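Local coordinates for acyl-CoA thioester hydrolase HI0827 (Haemophilus influenzae Rd KW20, PDB 3BJK), which hydrolyses a broad range of acyl-coenzyme A thioesters, probably long-chain fatty acyl-CoAs among them, as a hotdog-fold hexamer built as a trimer of dimers, at residues L16-L21 against M39-M44; G45-A50 against F119-V124; V100-V103 against G109-Y112. The protein carries 1 engineered substitution. All blocks are in the same frame, centred on the assembly; numbering follows the deposited sequence.

Interaction 1 (L16-L21 against M39-M44); sequences LLLRTL and MSQMAM. Engineered in segment 39-44: A43 (natural residue Asp). With EDO (1,2-ethanediol), chain B.
L18 and T20, on the first strand of the hotdog sheet, meet Q41 and M44 on the central helix that the sheet wraps. Strand and helix run more nearly antiparallel than parallel, at 140°, and their axes come within 8.4 Å. L18 does most of the work. Its extended side chain drives CD1 against the helix backbone, 3.1 Å from Q41 O, and the same methyl lies 4.0 Å from M44 CG, where the two side chains cross at about a right angle. Q41 turns back on itself at chi2 (-67°), which swings the amide toward the strand. There NE2 sits between two methyls, 3.5 Å from L18 CD1 and 3.4 Å from T20 CG2; the amide meets carbon here, so the contact is packing. T20 presents CG2 because its hydroxyl is turned anti to the backbone N (chi1 -162°). L17 and L18 both face C80 of the neighbouring strand in a classic beta bulge, and both send their CB toward the helix. R19 points the other way. Its NH1 donates to O1 of a 1,2-ethanediol, probably from the crystallisation liquor, at 2.9 Å, while NH2 forms a salt bridge with E52 of the second subunit, whose carboxylate also binds the diol. On the helix, the engineered A43 (Asp in nature) and M42 direct their CB atoms away from the strand. M42 packs on strands 111-123 and 58-68, A43 on F119 and on M39 of a third subunit. One edge of strand 15-21 is hydrogen-bonded to strand 77-87, and R19 makes backbone bonds to the second subunit.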
ATOM      1  N   LEU C  16     -11.560 -23.451  -5.658  1.00 29.59           N
ATOM      2  CA  LEU C  16     -11.463 -22.015  -5.543  1.00 29.95           C
ATOM      3  C   LEU C  16     -10.406 -21.744  -4.475  1.00 29.15           C
ATOM      4  O   LEU C  16     -10.501 -22.226  -3.358  1.00 28.59           O
ATOM      5  CB  LEU C  16     -12.777 -21.366  -5.183  1.00 29.68           C
ATOM      6  CG  LEU C  16     -12.740 -19.830  -4.999  1.00 29.80           C
ATOM      7  CD1 LEU C  16     -12.619 -19.134  -6.312  1.00 31.95           C
ATOM      8  CD2 LEU C  16     -14.019 -19.436  -4.374  1.00 33.04           C
ATOM      9  N   LEU C  17      -9.396 -21.013  -4.876  1.00 28.60           N
ATOM     10  CA  LEU C  17      -8.302 -20.636  -4.008  1.00 29.55           C
ATOM     11  C   LEU C  17      -8.516 -19.273  -3.329  1.00 30.17           C
ATOM     12  O   LEU C  17      -8.302 -19.113  -2.114  1.00 29.54           O
ATOM     13  CB  LEU C  17      -7.025 -20.566  -4.803  1.00 29.83           C
ATOM     14  CG  LEU C  17      -6.683 -21.793  -5.649  1.00 30.23           C
ATOM     15  CD1 LEU C  17      -5.554 -21.475  -6.565  1.00 32.18           C
ATOM     16  CD2 LEU C  17      -6.371 -22.988  -4.739  1.00 31.03           C
ATOM     17  N   LEU C  18      -8.922 -18.298  -4.148  1.00 29.92           N
ATOM     18  CA  LEU C  18      -8.990 -16.921  -3.742  1.00 31.53           C
ATOM     19  C   LEU C  18     -10.065 -16.242  -4.515  1.00 31.08           C
ATOM     20  O   LEU C  18     -10.307 -16.595  -5.656  1.00 30.96           O
ATOM     21  CB  LEU C  18      -7.739 -16.139  -4.079  1.00 32.83           C
ATOM     22  CG  LEU C  18      -6.399 -16.332  -3.389  1.00 35.66           C
ATOM     23  CD1 LEU C  18      -5.451 -15.288  -3.990  1.00 39.24           C
ATOM     24  CD2 LEU C  18      -6.519 -16.157  -1.916  1.00 38.13           C
ATOM     25  N   ARG C  19     -10.676 -15.247  -3.884  1.00 31.05           N
ATOM     26  CA  ARG C  19     -11.710 -14.427  -4.496  1.00 29.76           C
ATOM     27  C   ARG C  19     -11.639 -13.008  -3.926  1.00 30.24           C
ATOM     28  O   ARG C  19     -11.693 -12.810  -2.700  1.00 29.83           O
ATOM     29  CB  ARG C  19     -13.104 -14.982  -4.252  1.00 29.89           C
ATOM     30  CG  ARG C  19     -14.181 -14.338  -5.128  1.00 26.84           C
ATOM     31  CD  ARG C  19     -15.423 -15.206  -5.122  1.00 29.80           C
ATOM     32  NE  ARG C  19     -16.476 -14.861  -6.080  1.00 29.69           N
ATOM     33  CZ  ARG C  19     -17.619 -14.237  -5.828  1.00 28.68           C
ATOM     34  NH1 ARG C  19     -17.918 -13.747  -4.634  1.00 31.89           N
ATOM     35  NH2 ARG C  19     -18.485 -14.061  -6.816  1.00 31.03           N
ATOM     36  N   THR C  20     -11.611 -12.035  -4.823  1.00 29.64           N
ATOM     37  CA  THR C  20     -11.439 -10.647  -4.433  1.00 30.72           C
ATOM     38  C   THR C  20     -12.014  -9.664  -5.490  1.00 31.39           C
ATOM     39  O   THR C  20     -12.489 -10.075  -6.516  1.00 31.29           O
ATOM     40  CB  THR C  20      -9.987 -10.307  -4.022  1.00 30.91           C
ATOM     41  OG1 THR C  20      -9.997  -9.100  -3.283  1.00 32.41           O
ATOM     42  CG2 THR C  20      -9.039 -10.146  -5.160  1.00 30.87           C
ATOM     43  N   LEU C  21     -11.979  -8.374  -5.194  1.00 31.25           N
ATOM     44  CA  LEU C  21     -12.423  -7.351  -6.128  1.00 31.08           C
ATOM     45  C   LEU C  21     -11.195  -6.594  -6.654  1.00 31.35           C
ATOM     46  O   LEU C  21     -10.325  -6.186  -5.878  1.00 31.42           O
ATOM     47  CB  LEU C  21     -13.368  -6.385  -5.435  1.00 31.70           C
ATOM     48  CG  LEU C  21     -14.127  -5.496  -6.440  1.00 32.42           C
ATOM     49  CD1 LEU C  21     -15.277  -6.260  -7.040  1.00 34.93           C
ATOM     50  CD2 LEU C  21     -14.616  -4.226  -5.810  1.00 36.88           C
ATOM     51  N   MET C  39      -0.158 -11.792 -10.804  1.00 33.57           N
ATOM     52  CA  MET C  39       0.864 -12.781 -10.400  1.00 33.80           C
ATOM     53  C   MET C  39       0.885 -13.062  -8.897  1.00 32.24           C
ATOM     54  O   MET C  39       1.005 -14.249  -8.483  1.00 31.37           O
ATOM     55  CB  MET C  39       2.240 -12.305 -10.865  1.00 34.12           C
ATOM     56  CG  MET C  39       2.370 -12.256 -12.384  1.00 34.02           C
ATOM     57  SD  MET C  39       4.063 -12.014 -12.984  1.00 35.68           S
ATOM     58  CE  MET C  39       4.298 -10.348 -12.791  1.00 32.95           C
ATOM     59  N   SER C  40       0.785 -11.992  -8.089  1.00 32.23           N
ATOM     60  CA  SER C  40       0.728 -12.075  -6.630  1.00 32.82           C
ATOM     61  C   SER C  40      -0.481 -12.833  -6.156  1.00 32.57           C
ATOM     62  O   SER C  40      -0.356 -13.676  -5.249  1.00 31.43           O
ATOM     63  CB  SER C  40       0.710 -10.692  -5.987  1.00 32.58           C
ATOM     64  OG  SER C  40       1.907 -10.027  -6.231  1.00 37.92           O
ATOM     65  N   GLN C  41      -1.654 -12.552  -6.765  1.00 32.06           N
ATOM     66  CA  GLN C  41      -2.906 -13.287  -6.436  1.00 31.59           C
ATOM     67  C   GLN C  41      -2.725 -14.778  -6.741  1.00 31.11           C
ATOM     68  O   GLN C  41      -3.033 -15.629  -5.928  1.00 31.73           O
ATOM     69  CB  GLN C  41      -4.109 -12.729  -7.251  1.00 31.81           C
ATOM     70  CG  GLN C  41      -4.575 -11.418  -6.798  1.00 33.60           C
ATOM     71  CD  GLN C  41      -5.206 -11.435  -5.407  1.00 36.65           C
ATOM     72  OE1 GLN C  41      -4.659 -10.847  -4.534  1.00 37.14           O
ATOM     73  NE2 GLN C  41      -6.321 -12.171  -5.197  1.00 37.47           N
ATOM     74  N   MET C  42      -2.202 -15.104  -7.916  1.00 31.91           N
ATOM     75  CA  MET C  42      -1.919 -16.518  -8.285  1.00 32.49           C
ATOM     76  C   MET C  42      -0.968 -17.157  -7.314  1.00 32.33           C
ATOM     77  O   MET C  42      -1.221 -18.258  -6.885  1.00 32.55           O
ATOM     78  CB  MET C  42      -1.378 -16.631  -9.700  1.00 31.73           C
ATOM     79  CG  MET C  42      -2.399 -16.192 -10.798  1.00 33.40           C
ATOM     80  SD  MET C  42      -1.914 -16.639 -12.474  1.00 36.94           S
ATOM     81  CE  MET C  42      -0.634 -15.463 -12.759  1.00 39.70           C
ATOM     82  N   ALA C  43       0.091 -16.423  -6.934  1.00 33.14           N
ATOM     83  CA  ALA C  43       1.078 -16.901  -5.970  1.00 33.33           C
ATOM     84  C   ALA C  43       0.497 -17.215  -4.585  1.00 34.22           C
ATOM     85  O   ALA C  43       0.818 -18.293  -3.953  1.00 33.12           O
ATOM     86  CB  ALA C  43       2.161 -15.878  -5.822  1.00 33.39           C
ATOM     87  N   MET C  44      -0.303 -16.274  -4.086  1.00 32.45           N
ATOM     88  CA  MET C  44      -0.939 -16.412  -2.806  1.00 34.12           C
ATOM     89  C   MET C  44      -1.944 -17.553  -2.802  1.00 31.83           C
ATOM     90  O   MET C  44      -1.935 -18.405  -1.878  1.00 29.79           O
ATOM     91  CB  MET C  44      -1.599 -15.090  -2.449  1.00 34.48           C
ATOM     92  CG  MET C  44      -2.523 -15.091  -1.291  1.00 36.84           C
ATOM     93  SD  MET C  44      -2.922 -13.403  -0.754  1.00 43.57           S
ATOM     94  CE  MET C  44      -1.453 -12.515  -1.012  1.00 39.38           C
TER
HETATM   95  C1  EDO B 155     -21.167 -14.830  -3.736  1.00 47.16           C
HETATM   96  O1  EDO B 155     -20.802 -13.528  -4.232  1.00 45.63           O
HETATM   97  C2  EDO B 155     -21.115 -15.936  -4.813  1.00 47.88           C
HETATM   98  O2  EDO B 155     -21.713 -15.539  -6.067  1.00 48.18           O

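Interaction 2 (G45-A50 against F119-V124); sequences GGAILA and FTFVAV
F121 lays its ring beneath helix 35-54, against G46, A47 and A50. This is the tight part of the contact. A50 CB stands over one face of the ring in a CH-pi contact, 4.0 Å from the centroid and 29° off the normal, and its closest approach is 3.6 Å to F121 CG. Farther out along the ring the helix backbone itself comes down: F121 CZ is 3.4 Å from both G46 C and A47 N, reached obliquely. G46 has no side chain on the surface turned to the strand, and that is what brings main chain and aromatic ring together. With CG anti to the carbonyl carbon (chi1 -58°), F121 reaches back along the helix from A50 to G46. Looser is the side chain of the partly exposed A47: beyond its backbone N it adds a methyl, CB, 3.8 Å from F121 CE1. V122, also partly exposed, turns its CB away from the helix and packs on V61 of the neighbouring strand 58-68. Helix and strand run in roughly the same direction, 42° apart. I94 of strand 91-101 touches L49, A50 and F121, T60 of strand 58-68 flanks F121, and F119 meets M42 and A43.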
ATOM      1  N   GLY C  45      -2.787 -17.584  -3.845  1.00 29.64           N
ATOM      2  CA  GLY C  45      -3.772 -18.626  -3.995  1.00 30.56           C
ATOM      3  C   GLY C  45      -3.168 -20.002  -4.111  1.00 30.03           C
ATOM      4  O   GLY C  45      -3.485 -20.918  -3.367  1.00 31.00           O
ATOM      5  N   GLY C  46      -2.255 -20.141  -5.063  1.00 31.67           N
ATOM      6  CA  GLY C  46      -1.518 -21.402  -5.243  1.00 30.07           C
ATOM      7  C   GLY C  46      -0.869 -21.924  -3.983  1.00 30.37           C
ATOM      8  O   GLY C  46      -0.981 -23.113  -3.664  1.00 28.34           O
ATOM      9  N   ALA C  47      -0.262 -21.010  -3.229  1.00 31.07           N
ATOM     10  CA  ALA C  47       0.408 -21.340  -1.952  1.00 30.76           C
ATOM     11  C   ALA C  47      -0.517 -21.847  -0.882  1.00 29.40           C
ATOM     12  O   ALA C  47      -0.108 -22.747  -0.082  1.00 28.53           O
ATOM     13  CB  ALA C  47       1.145 -20.138  -1.434  1.00 31.48           C
ATOM     14  N   ILE C  48      -1.727 -21.316  -0.828  1.00 28.80           N
ATOM     15  CA  ILE C  48      -2.748 -21.784   0.138  1.00 28.73           C
ATOM     16  C   ILE C  48      -2.979 -23.294  -0.072  1.00 28.41           C
ATOM     17  O   ILE C  48      -2.964 -24.059   0.861  1.00 28.72           O
ATOM     18  CB  ILE C  48      -4.097 -21.002   0.025  1.00 28.69           C
ATOM     19  CG1 ILE C  48      -3.956 -19.558   0.563  1.00 28.55           C
ATOM     20  CG2 ILE C  48      -5.196 -21.696   0.820  1.00 29.55           C
ATOM     21  CD1 ILE C  48      -5.200 -18.630   0.337  1.00 30.01           C
ATOM     22  N   LEU C  49      -3.224 -23.676  -1.318  1.00 28.85           N
ATOM     23  CA  LEU C  49      -3.487 -25.058  -1.685  1.00 29.34           C
ATOM     24  C   LEU C  49      -2.238 -25.960  -1.401  1.00 28.86           C
ATOM     25  O   LEU C  49      -2.353 -27.046  -0.825  1.00 28.29           O
ATOM     26  CB  LEU C  49      -3.900 -25.146  -3.133  1.00 30.08           C
ATOM     27  CG  LEU C  49      -4.817 -26.342  -3.553  1.00 32.11           C
ATOM     28  CD1 LEU C  49      -4.477 -26.821  -4.910  1.00 32.16           C
ATOM     29  CD2 LEU C  49      -4.957 -27.508  -2.569  1.00 31.86           C
ATOM     30  N   ALA C  50      -1.056 -25.462  -1.748  1.00 28.45           N
ATOM     31  CA  ALA C  50       0.178 -26.149  -1.357  1.00 28.76           C
ATOM     32  C   ALA C  50       0.301 -26.307   0.151  1.00 28.69           C
ATOM     33  O   ALA C  50       0.644 -27.390   0.603  1.00 27.50           O
ATOM     34  CB  ALA C  50       1.398 -25.460  -1.898  1.00 28.37           C
ATOM     35  N   PHE C 119       2.693 -23.351 -11.085  1.00 28.86           N
ATOM     36  CA  PHE C 119       3.574 -23.058  -9.957  1.00 29.80           C
ATOM     37  C   PHE C 119       4.088 -24.347  -9.414  1.00 29.07           C
ATOM     38  O   PHE C 119       3.380 -25.345  -9.421  1.00 30.47           O
ATOM     39  CB  PHE C 119       2.814 -22.385  -8.802  1.00 31.17           C
ATOM     40  CG  PHE C 119       2.590 -20.898  -8.989  1.00 33.95           C
ATOM     41  CD1 PHE C 119       1.602 -20.423  -9.843  1.00 37.45           C
ATOM     42  CD2 PHE C 119       3.325 -19.985  -8.260  1.00 33.98           C
ATOM     43  CE1 PHE C 119       1.445 -19.063 -10.021  1.00 36.34           C
ATOM     44  CE2 PHE C 119       3.157 -18.681  -8.415  1.00 35.13           C
ATOM     45  CZ  PHE C 119       2.212 -18.198  -9.298  1.00 36.80           C
ATOM     46  N   THR C 120       5.303 -24.300  -8.909  1.00 28.80           N
ATOM     47  CA  THR C 120       5.886 -25.363  -8.085  1.00 29.37           C
ATOM     48  C   THR C 120       6.305 -24.803  -6.703  1.00 30.15           C
ATOM     49  O   THR C 120       7.077 -23.835  -6.586  1.00 30.20           O
ATOM     50  CB  THR C 120       7.131 -26.022  -8.765  1.00 28.69           C
ATOM     51  OG1 THR C 120       6.858 -26.287 -10.148  1.00 31.11           O
ATOM     52  CG2 THR C 120       7.584 -27.258  -7.998  1.00 28.02           C
ATOM     53  N   PHE C 121       5.842 -25.490  -5.669  1.00 30.04           N
ATOM     54  CA  PHE C 121       6.134 -25.158  -4.293  1.00 31.54           C
ATOM     55  C   PHE C 121       6.904 -26.281  -3.658  1.00 31.28           C
ATOM     56  O   PHE C 121       6.824 -27.407  -4.100  1.00 31.37           O
ATOM     57  CB  PHE C 121       4.822 -25.017  -3.515  1.00 32.65           C
ATOM     58  CG  PHE C 121       3.904 -23.989  -4.091  1.00 31.76           C
ATOM     59  CD1 PHE C 121       4.014 -22.657  -3.702  1.00 32.68           C
ATOM     60  CD2 PHE C 121       2.992 -24.331  -5.056  1.00 34.54           C
ATOM     61  CE1 PHE C 121       3.219 -21.701  -4.216  1.00 33.83           C
ATOM     62  CE2 PHE C 121       2.172 -23.342  -5.614  1.00 30.98           C
ATOM     63  CZ  PHE C 121       2.284 -22.025  -5.168  1.00 33.75           C
ATOM     64  N   VAL C 122       7.648 -25.962  -2.607  1.00 31.18           N
ATOM     65  CA  VAL C 122       8.338 -26.962  -1.833  1.00 31.37           C
ATOM     66  C   VAL C 122       8.002 -26.744  -0.350  1.00 30.67           C
ATOM     67  O   VAL C 122       8.076 -25.629   0.148  1.00 30.17           O
ATOM     68  CB  VAL C 122       9.868 -26.932  -2.111  1.00 32.56           C
ATOM     69  CG1 VAL C 122      10.603 -27.919  -1.229  1.00 30.29           C
ATOM     70  CG2 VAL C 122      10.109 -27.228  -3.598  1.00 32.68           C
ATOM     71  N   ALA C 123       7.535 -27.806   0.283  1.00 31.14           N
ATOM     72  CA  ALA C 123       7.366 -27.889   1.717  1.00 31.46           C
ATOM     73  C   ALA C 123       8.702 -27.657   2.473  1.00 32.86           C
ATOM     74  O   ALA C 123       9.731 -28.240   2.137  1.00 32.09           O
ATOM     75  CB  ALA C 123       6.806 -29.257   2.061  1.00 31.23           C
ATOM     76  N   VAL C 124       8.659 -26.769   3.470  1.00 33.70           N
ATOM     77  CA  VAL C 124       9.825 -26.330   4.215  1.00 34.16           C
ATOM     78  C   VAL C 124       9.557 -26.340   5.721  1.00 35.14           C
ATOM     79  O   VAL C 124       8.414 -26.248   6.168  1.00 35.16           O
ATOM     80  CB  VAL C 124      10.327 -24.903   3.820  1.00 33.67           C
ATOM     81  CG1 VAL C 124      10.883 -24.904   2.399  1.00 34.40           C
ATOM     82  CG2 VAL C 124       9.270 -23.824   3.970  1.00 35.03           C
TER

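Interaction 3 (V100-V103 against G109-Y112); sequences VKKV and GERY
G109, in the turn just before the return strand, faces K102: its N points at K102 O, 2.5 Å away, a hydrogen bond too short to be taken at face value. At the backbone angles of G109 (phi 88°) a side chain would press on the preceding carbonyl O, which calls for glycine. E110 follows, and its carbonyl is gripped from the other strand by K102 N at 2.9 Å, with K101 CA making a CA-H...O contact to the same oxygen. E110 CB also lies alongside K102 CG, 4.1 Å away. These bonds close the end of the antiparallel hairpin of strands 91-101 and 111-123, two neighbouring strands of the hotdog sheet. R111 comes next, a non-hydrogen-bonded pair with K101, and the two long side chains run side by side in the same direction. K101 is fully extended, which carries its CE over one face of the R111 guanidinium, 3.3 Å from R111 NH1. The like charges end close together, yet K101 NZ has its salt bridge to E52 of the second subunit, whose carboxylate probably helps to balance them. Y112 then forms the hydrogen-bonded pair with V100: V100 N donates to Y112 O at 3.0 Å, and Y112 N to V100 O at 3.2 Å. On this face, shared with V100, the ring takes E110 CG at its edge, and its OH lies 3.8 Å from K102 CE. K102 bends at chi2 and chi3 and ends in a salt bridge from NZ to D76, while V100 packs on I72 and V78.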
ATOM      1  N   VAL C 100     -12.464 -13.940 -14.128  1.00 30.75           N
ATOM      2  CA  VAL C 100     -13.203 -12.725 -13.789  1.00 31.91           C
ATOM      3  C   VAL C 100     -14.713 -12.958 -13.951  1.00 30.13           C
ATOM      4  O   VAL C 100     -15.169 -13.729 -14.812  1.00 30.62           O
ATOM      5  CB  VAL C 100     -12.738 -11.544 -14.712  1.00 30.51           C
ATOM      6  CG1 VAL C 100     -13.768 -10.504 -14.891  1.00 36.60           C
ATOM      7  CG2 VAL C 100     -11.393 -10.953 -14.221  1.00 32.74           C
ATOM      8  N   LYS C 101     -15.478 -12.273 -13.106  1.00 30.37           N
ATOM      9  CA  LYS C 101     -16.935 -12.135 -13.244  1.00 30.31           C
ATOM     10  C   LYS C 101     -17.330 -10.652 -13.261  1.00 30.76           C
ATOM     11  O   LYS C 101     -16.935  -9.893 -12.358  1.00 28.64           O
ATOM     12  CB  LYS C 101     -17.629 -12.858 -12.078  1.00 30.62           C
ATOM     13  CG  LYS C 101     -19.169 -12.877 -12.112  1.00 30.32           C
ATOM     14  CD  LYS C 101     -19.713 -13.525 -10.814  1.00 32.29           C
ATOM     15  CE  LYS C 101     -21.170 -13.707 -10.793  1.00 33.32           C
ATOM     16  NZ  LYS C 101     -21.684 -14.434  -9.588  1.00 34.94           N
ATOM     17  N   LYS C 102     -18.085 -10.253 -14.291  1.00 31.48           N
ATOM     18  CA  LYS C 102     -18.640  -8.907 -14.416  1.00 33.20           C
ATOM     19  C   LYS C 102     -19.926  -8.832 -13.588  1.00 33.96           C
ATOM     20  O   LYS C 102     -20.929  -9.472 -13.922  1.00 33.96           O
ATOM     21  CB  LYS C 102     -19.035  -8.577 -15.875  1.00 33.98           C
ATOM     22  CG  LYS C 102     -17.958  -8.743 -16.932  1.00 36.52           C
ATOM     23  CD  LYS C 102     -16.741  -7.975 -16.567  1.00 40.04           C
ATOM     24  CE  LYS C 102     -16.148  -7.233 -17.757  1.00 42.66           C
ATOM     25  NZ  LYS C 102     -14.983  -6.393 -17.300  1.00 42.61           N
ATOM     26  N   VAL C 103     -19.891  -8.023 -12.536  1.00 35.60           N
ATOM     27  CA  VAL C 103     -21.055  -7.824 -11.632  1.00 36.94           C
ATOM     28  C   VAL C 103     -21.601  -6.397 -11.668  1.00 38.89           C
ATOM     29  O   VAL C 103     -22.792  -6.185 -11.366  1.00 38.65           O
ATOM     30  CB  VAL C 103     -20.716  -8.211 -10.162  1.00 37.07           C
ATOM     31  CG1 VAL C 103     -20.287  -9.683 -10.078  1.00 36.35           C
ATOM     32  CG2 VAL C 103     -19.584  -7.325  -9.596  1.00 36.63           C
ATOM     33  N   GLY C 109     -22.687 -10.547 -15.337  1.00 43.09           N
ATOM     34  CA  GLY C 109     -22.782 -12.000 -15.236  1.00 41.99           C
ATOM     35  C   GLY C 109     -21.776 -12.746 -16.099  1.00 41.12           C
ATOM     36  O   GLY C 109     -21.459 -13.891 -15.806  1.00 40.46           O
ATOM     37  N   GLU C 110     -21.271 -12.103 -17.154  1.00 40.04           N
ATOM     38  CA  GLU C 110     -20.197 -12.677 -17.977  1.00 39.90           C
ATOM     39  C   GLU C 110     -18.961 -13.117 -17.168  1.00 38.22           C
ATOM     40  O   GLU C 110     -18.473 -12.368 -16.301  1.00 36.97           O
ATOM     41  CB  GLU C 110     -19.792 -11.680 -19.086  1.00 39.94           C
ATOM     42  CG  GLU C 110     -18.601 -12.148 -19.920  1.00 41.95           C
ATOM     43  CD  GLU C 110     -18.292 -11.259 -21.115  1.00 41.88           C
ATOM     44  OE1 GLU C 110     -17.674 -10.174 -20.924  1.00 45.12           O
ATOM     45  OE2 GLU C 110     -18.634 -11.677 -22.246  1.00 45.34           O
ATOM     46  N   ARG C 111     -18.450 -14.320 -17.465  1.00 36.69           N
ATOM     47  CA  ARG C 111     -17.249 -14.853 -16.817  1.00 36.58           C
ATOM     48  C   ARG C 111     -16.286 -15.430 -17.850  1.00 35.18           C
ATOM     49  O   ARG C 111     -16.721 -16.056 -18.824  1.00 34.75           O
ATOM     50  CB  ARG C 111     -17.546 -15.962 -15.790  1.00 36.49           C
ATOM     51  CG  ARG C 111     -18.763 -15.729 -14.913  1.00 38.97           C
ATOM     52  CD  ARG C 111     -19.043 -16.900 -13.947  1.00 39.78           C
ATOM     53  NE  ARG C 111     -20.483 -16.964 -13.642  1.00 44.77           N
ATOM     54  CZ  ARG C 111     -21.042 -16.920 -12.425  1.00 46.39           C
ATOM     55  NH1 ARG C 111     -20.313 -16.830 -11.304  1.00 49.90           N
ATOM     56  NH2 ARG C 111     -22.358 -16.966 -12.325  1.00 47.02           N
ATOM     57  N   TYR C 112     -14.990 -15.214 -17.640  1.00 34.52           N
ATOM     58  CA  TYR C 112     -13.974 -15.812 -18.493  1.00 33.68           C
ATOM     59  C   TYR C 112     -12.584 -15.832 -17.875  1.00 32.75           C
ATOM     60  O   TYR C 112     -12.315 -15.123 -16.903  1.00 30.27           O
ATOM     61  CB  TYR C 112     -13.934 -15.108 -19.848  1.00 34.82           C
ATOM     62  CG  TYR C 112     -13.793 -13.632 -19.720  1.00 35.03           C
ATOM     63  CD1 TYR C 112     -12.554 -13.030 -19.564  1.00 34.53           C
ATOM     64  CD2 TYR C 112     -14.910 -12.833 -19.729  1.00 35.05           C
ATOM     65  CE1 TYR C 112     -12.448 -11.658 -19.452  1.00 35.82           C
ATOM     66  CE2 TYR C 112     -14.828 -11.477 -19.598  1.00 35.87           C
ATOM     67  CZ  TYR C 112     -13.605 -10.876 -19.475  1.00 36.86           C
ATOM     68  OH  TYR C 112     -13.581  -9.485 -19.359  1.00 38.28           O
TER

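How the interactions relate
Interactions 1 and 2 are consecutive turns of one helix, 35-54, resting on the sheet, with centres 13 Å apart. They touch directly, L18 reaching G45 and I48, and A43 meeting F119, so helix 35-54 packs against both strand 15-21 and strand 111-123. Interaction 3 lies at a hairpin end of the same sheet, about 16 Å from interaction 1 and 27 Å from interaction 2, centre to centre, and shares strand 111-123 with the latter. Along the chain interaction 1 closes before the other two open, and the hairpin falls between the two halves of interaction 2. R19 and K101 both reach E52 of the second subunit, tying interactions 1 and 3 to the dimer partner.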